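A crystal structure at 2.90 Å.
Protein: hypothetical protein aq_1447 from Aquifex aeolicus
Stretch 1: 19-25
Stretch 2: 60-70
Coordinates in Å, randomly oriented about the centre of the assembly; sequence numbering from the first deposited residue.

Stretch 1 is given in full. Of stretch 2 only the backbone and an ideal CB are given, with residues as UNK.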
# COMPACT_ATOMS: atom_id res chain seq x y z
N THR A 19 -33.63 -16.93 14.80
CA THR A 19 -33.17 -15.57 15.11
C THR A 19 -32.75 -15.35 16.58
O THR A 19 -32.52 -14.22 17.00
CB THR A 19 -34.28 -14.54 14.69
OG1 THR A 19 -35.06 -15.09 13.61
CG2 THR A 19 -33.67 -13.26 14.17
N THR A 20 -32.61 -16.45 17.34
CA THR A 20 -32.21 -16.40 18.75
C THR A 20 -30.69 -16.33 18.92
O THR A 20 -29.94 -17.17 18.37
CB THR A 20 -32.78 -17.59 19.58
OG1 THR A 20 -34.11 -17.91 19.13
CG2 THR A 20 -32.84 -17.21 21.06
N PHE A 21 -30.26 -15.28 19.63
CA PHE A 21 -28.86 -14.94 19.94
C PHE A 21 -28.56 -14.75 21.44
O PHE A 21 -29.29 -14.03 22.13
CB PHE A 21 -28.47 -13.60 19.25
CG PHE A 21 -28.02 -13.73 17.83
CD1 PHE A 21 -28.75 -14.50 16.89
CD2 PHE A 21 -26.90 -13.03 17.39
CE1 PHE A 21 -28.37 -14.57 15.53
CE2 PHE A 21 -26.50 -13.08 16.03
CZ PHE A 21 -27.24 -13.85 15.10
N THR A 22 -27.42 -15.28 21.88
CA THR A 22 -26.97 -15.16 23.26
C THR A 22 -25.99 -13.96 23.44
O THR A 22 -24.95 -13.88 22.79
CB THR A 22 -26.31 -16.47 23.74
OG1 THR A 22 -27.20 -17.56 23.47
CG2 THR A 22 -26.04 -16.44 25.24
N VAL A 23 -26.38 -13.03 24.31
CA VAL A 23 -25.59 -11.84 24.59
C VAL A 23 -24.62 -12.07 25.76
O VAL A 23 -24.91 -12.82 26.70
CB VAL A 23 -26.50 -10.60 24.92
CG1 VAL A 23 -25.69 -9.32 24.92
CG2 VAL A 23 -27.64 -10.49 23.92
N PHE A 24 -23.44 -11.46 25.63
CA PHE A 24 -22.36 -11.51 26.61
C PHE A 24 -21.76 -10.11 26.80
O PHE A 24 -21.32 -9.51 25.83
CB PHE A 24 -21.26 -12.51 26.19
CG PHE A 24 -21.65 -13.96 26.32
CD1 PHE A 24 -21.97 -14.73 25.19
CD2 PHE A 24 -21.78 -14.56 27.59
CE1 PHE A 24 -22.41 -16.08 25.32
CE2 PHE A 24 -22.23 -15.92 27.73
CZ PHE A 24 -22.55 -16.67 26.60
N LYS A 25 -21.82 -9.57 28.01
CA LYS A 25 -21.23 -8.26 28.29
C LYS A 25 -20.18 -8.46 29.40
O LYS A 25 -20.41 -9.29 30.31
CB LYS A 25 -22.30 -7.24 28.72
CG LYS A 25 -21.95 -5.78 28.41
CD LYS A 25 -22.60 -4.80 29.39
CE LYS A 25 -22.27 -3.36 29.05
NZ LYS A 25 -22.78 -2.41 30.08
N UNK A 60 -24.44 -16.16 17.65
CA UNK A 60 -25.45 -16.84 16.84
C UNK A 60 -25.97 -18.23 17.24
O UNK A 60 -25.56 -19.24 16.68
CB UNK A 60 -24.88 -16.97 15.43
N UNK A 61 -26.95 -18.25 18.14
CA UNK A 61 -27.53 -19.51 18.58
C UNK A 61 -27.57 -19.70 20.08
O UNK A 61 -27.19 -18.81 20.85
CB UNK A 61 -26.75 -20.67 17.96
N UNK A 62 -27.99 -20.90 20.48
CA UNK A 62 -28.11 -21.27 21.88
C UNK A 62 -26.99 -22.16 22.38
O UNK A 62 -26.66 -23.18 21.76
CB UNK A 62 -29.45 -21.97 22.11
N UNK A 63 -26.36 -21.72 23.47
CA UNK A 63 -25.29 -22.45 24.16
C UNK A 63 -26.00 -22.94 25.43
O UNK A 63 -26.50 -22.12 26.22
CB UNK A 63 -24.06 -21.59 24.45
N UNK A 64 -26.07 -24.26 25.60
CA UNK A 64 -26.71 -24.85 26.78
C UNK A 64 -25.81 -24.73 28.00
O UNK A 64 -24.58 -24.77 27.87
CB UNK A 64 -27.06 -26.32 26.53
N UNK A 65 -26.42 -24.50 29.17
CA UNK A 65 -25.75 -24.36 30.48
C UNK A 65 -24.76 -23.18 30.63
O UNK A 65 -24.03 -23.12 31.63
CB UNK A 65 -24.99 -25.66 30.77
N UNK A 66 -24.75 -22.25 29.67
CA UNK A 66 -23.84 -21.08 29.68
C UNK A 66 -24.04 -20.09 30.84
O UNK A 66 -25.13 -19.55 31.06
CB UNK A 66 -24.00 -20.32 28.36
N UNK A 67 -22.97 -19.88 31.61
CA UNK A 67 -23.04 -18.96 32.73
C UNK A 67 -22.03 -17.86 32.46
O UNK A 67 -22.39 -16.81 31.91
CB UNK A 67 -22.77 -19.66 34.06
N UNK A 68 -20.76 -18.14 32.78
CA UNK A 68 -19.65 -17.20 32.61
C UNK A 68 -18.60 -17.67 31.61
O UNK A 68 -18.36 -18.87 31.45
CB UNK A 68 -18.98 -16.95 33.96
N UNK A 69 -17.99 -16.69 30.95
CA UNK A 69 -16.95 -16.93 29.97
C UNK A 69 -15.65 -16.32 30.46
O UNK A 69 -15.56 -15.10 30.64
CB UNK A 69 -17.34 -16.36 28.60
N UNK A 70 -14.66 -17.18 30.68
CA UNK A 70 -13.37 -16.78 31.19
C UNK A 70 -12.29 -16.87 30.11
O UNK A 70 -11.40 -17.72 30.15
CB UNK A 70 -12.99 -17.65 32.39

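Position 60 has its CA lying over one face of the F21 ring, and the bond to CB leads away from stretch 1 overall; even so, the ideal CB sits 3.9 Å from F21 CZ. A small apolar residue would suit this flat surface, and a larger one might also be accommodated, since its chain would start outward. The residue is A60. Its CA stands 3.8 Å from the centroid of the F21 ring, almost on the ring normal, a CH-pi contact, and its CB packs 3.7 Å from F21 CZ.

Position 61 is settled by the backbone alone. With phi 128° and psi -175°, a CB would be jammed against the carbonyl O of the residue before, so glycine is called for, and G61 is found. Its backbone does the work here: T22 OG1 donates a hydrogen bond to G61 O at 2.9 Å, and G61 N lies 3.2 Å from T20 O. The contact from T22 is therefore made to the backbone of G61, and needs no side chain at this position.

At position 62 the CA-to-CB bond points sideways, with the ideal CB 5.1 Å from T22 OG1. There is room for a long chain passing the side chain of T20, and polar or charged residues would do as well as aliphatic ones. K62 extends its methylenes past T20, CE coming 3.9 Å from T20 CG2, so that the aliphatic part of the lysine makes the contact.

Position 63 points toward stretch 1, but its ideal CB is still 5.2 Å from T22 OG1. Extended angles and a modest gap favour a medium-sized residue, such as a beta-branched one, with threonine as plausible as valine. V63 places CG2 4.3 Å from T22 OG1, a loose contact, and begins a type II beta turn that ends at position 66.

Positions 64 and 65 are the turn's central pair, out of reach of stretch 1. Position 64 accepts many residues, and E64 is one. Position 65, with phi 62° and psi 12°, would most readily take glycine or asparagine; K65 adopts this left-handed conformation nonetheless.

Position 66 points toward stretch 1, its ideal CB 4.3 Å from F24 CZ and 5.4 Å from T22 CG2. An apolar residue or a short polar one could fit beside these carbons. D66 is deposited: OD2 approaches F24 CZ to 3.3 Å and T22 CG2 to 3.6 Å, while OD1 lies 2.7 Å from V63 O across the turn.

Positions 67 and 68 point away and could carry varied side chains. T67 makes a weak hydrogen bond from OG1 to K65 O at 3.3 Å; L68 touches a crystal neighbour.

Position 69 turns back toward stretch 1, with its ideal CB 4.9 Å from F24 CD2. A large apolar or aromatic residue would pack against F24. Y69 does so, its ring meeting that of F24 obliquely, with the planes at 49°, and Y69 CE1 3.5 Å from F24 CZ.

Position 70 is out of reach, leaving the choice open; L70 also meets a crystal neighbour.

Stretch 2 (60-70) AGKVEKDTLYL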
# COMPACT_ATOMS: atom_id res chain seq x y z
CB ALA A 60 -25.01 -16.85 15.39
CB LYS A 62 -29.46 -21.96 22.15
CG LYS A 62 -30.69 -21.12 21.82
CD LYS A 62 -31.98 -21.81 22.25
CE LYS A 62 -33.19 -20.99 21.81
NZ LYS A 62 -34.49 -21.46 22.37
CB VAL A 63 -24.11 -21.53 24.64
CG1 VAL A 63 -22.83 -22.35 24.83
CG2 VAL A 63 -23.89 -20.36 23.73
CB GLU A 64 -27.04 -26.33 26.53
CG GLU A 64 -28.05 -26.56 25.40
CD GLU A 64 -28.43 -28.03 25.21
OE1 GLU A 64 -27.63 -28.92 25.58
OE2 GLU A 64 -29.53 -28.28 24.67
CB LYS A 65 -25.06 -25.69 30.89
CG LYS A 65 -25.94 -26.97 30.94
CD LYS A 65 -25.06 -28.23 30.80
CE LYS A 65 -25.86 -29.52 30.80
NZ LYS A 65 -24.97 -30.69 30.50
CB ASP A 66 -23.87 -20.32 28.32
CG ASP A 66 -25.14 -19.45 28.13
OD1 ASP A 66 -26.24 -20.01 27.95
OD2 ASP A 66 -25.02 -18.19 28.17
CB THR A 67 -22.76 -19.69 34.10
OG1 THR A 67 -23.31 -21.01 34.06
CG2 THR A 67 -23.42 -18.94 35.27
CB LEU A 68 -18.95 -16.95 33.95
CG LEU A 68 -19.79 -16.34 35.06
CD1 LEU A 68 -19.87 -17.31 36.22
CD2 LEU A 68 -19.18 -15.05 35.48
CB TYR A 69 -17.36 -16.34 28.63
CG TYR A 69 -18.05 -17.33 27.74
CD1 TYR A 69 -19.28 -17.90 28.11
CD2 TYR A 69 -17.44 -17.78 26.56
CE1 TYR A 69 -19.90 -18.91 27.33
CE2 TYR A 69 -18.04 -18.79 25.75
CZ TYR A 69 -19.27 -19.35 26.15
OH TYR A 69 -19.88 -20.33 25.40
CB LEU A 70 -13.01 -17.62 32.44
CG LEU A 70 -14.01 -17.83 33.61
CD1 LEU A 70 -13.61 -19.06 34.42
CD2 LEU A 70 -14.16 -16.60 34.52
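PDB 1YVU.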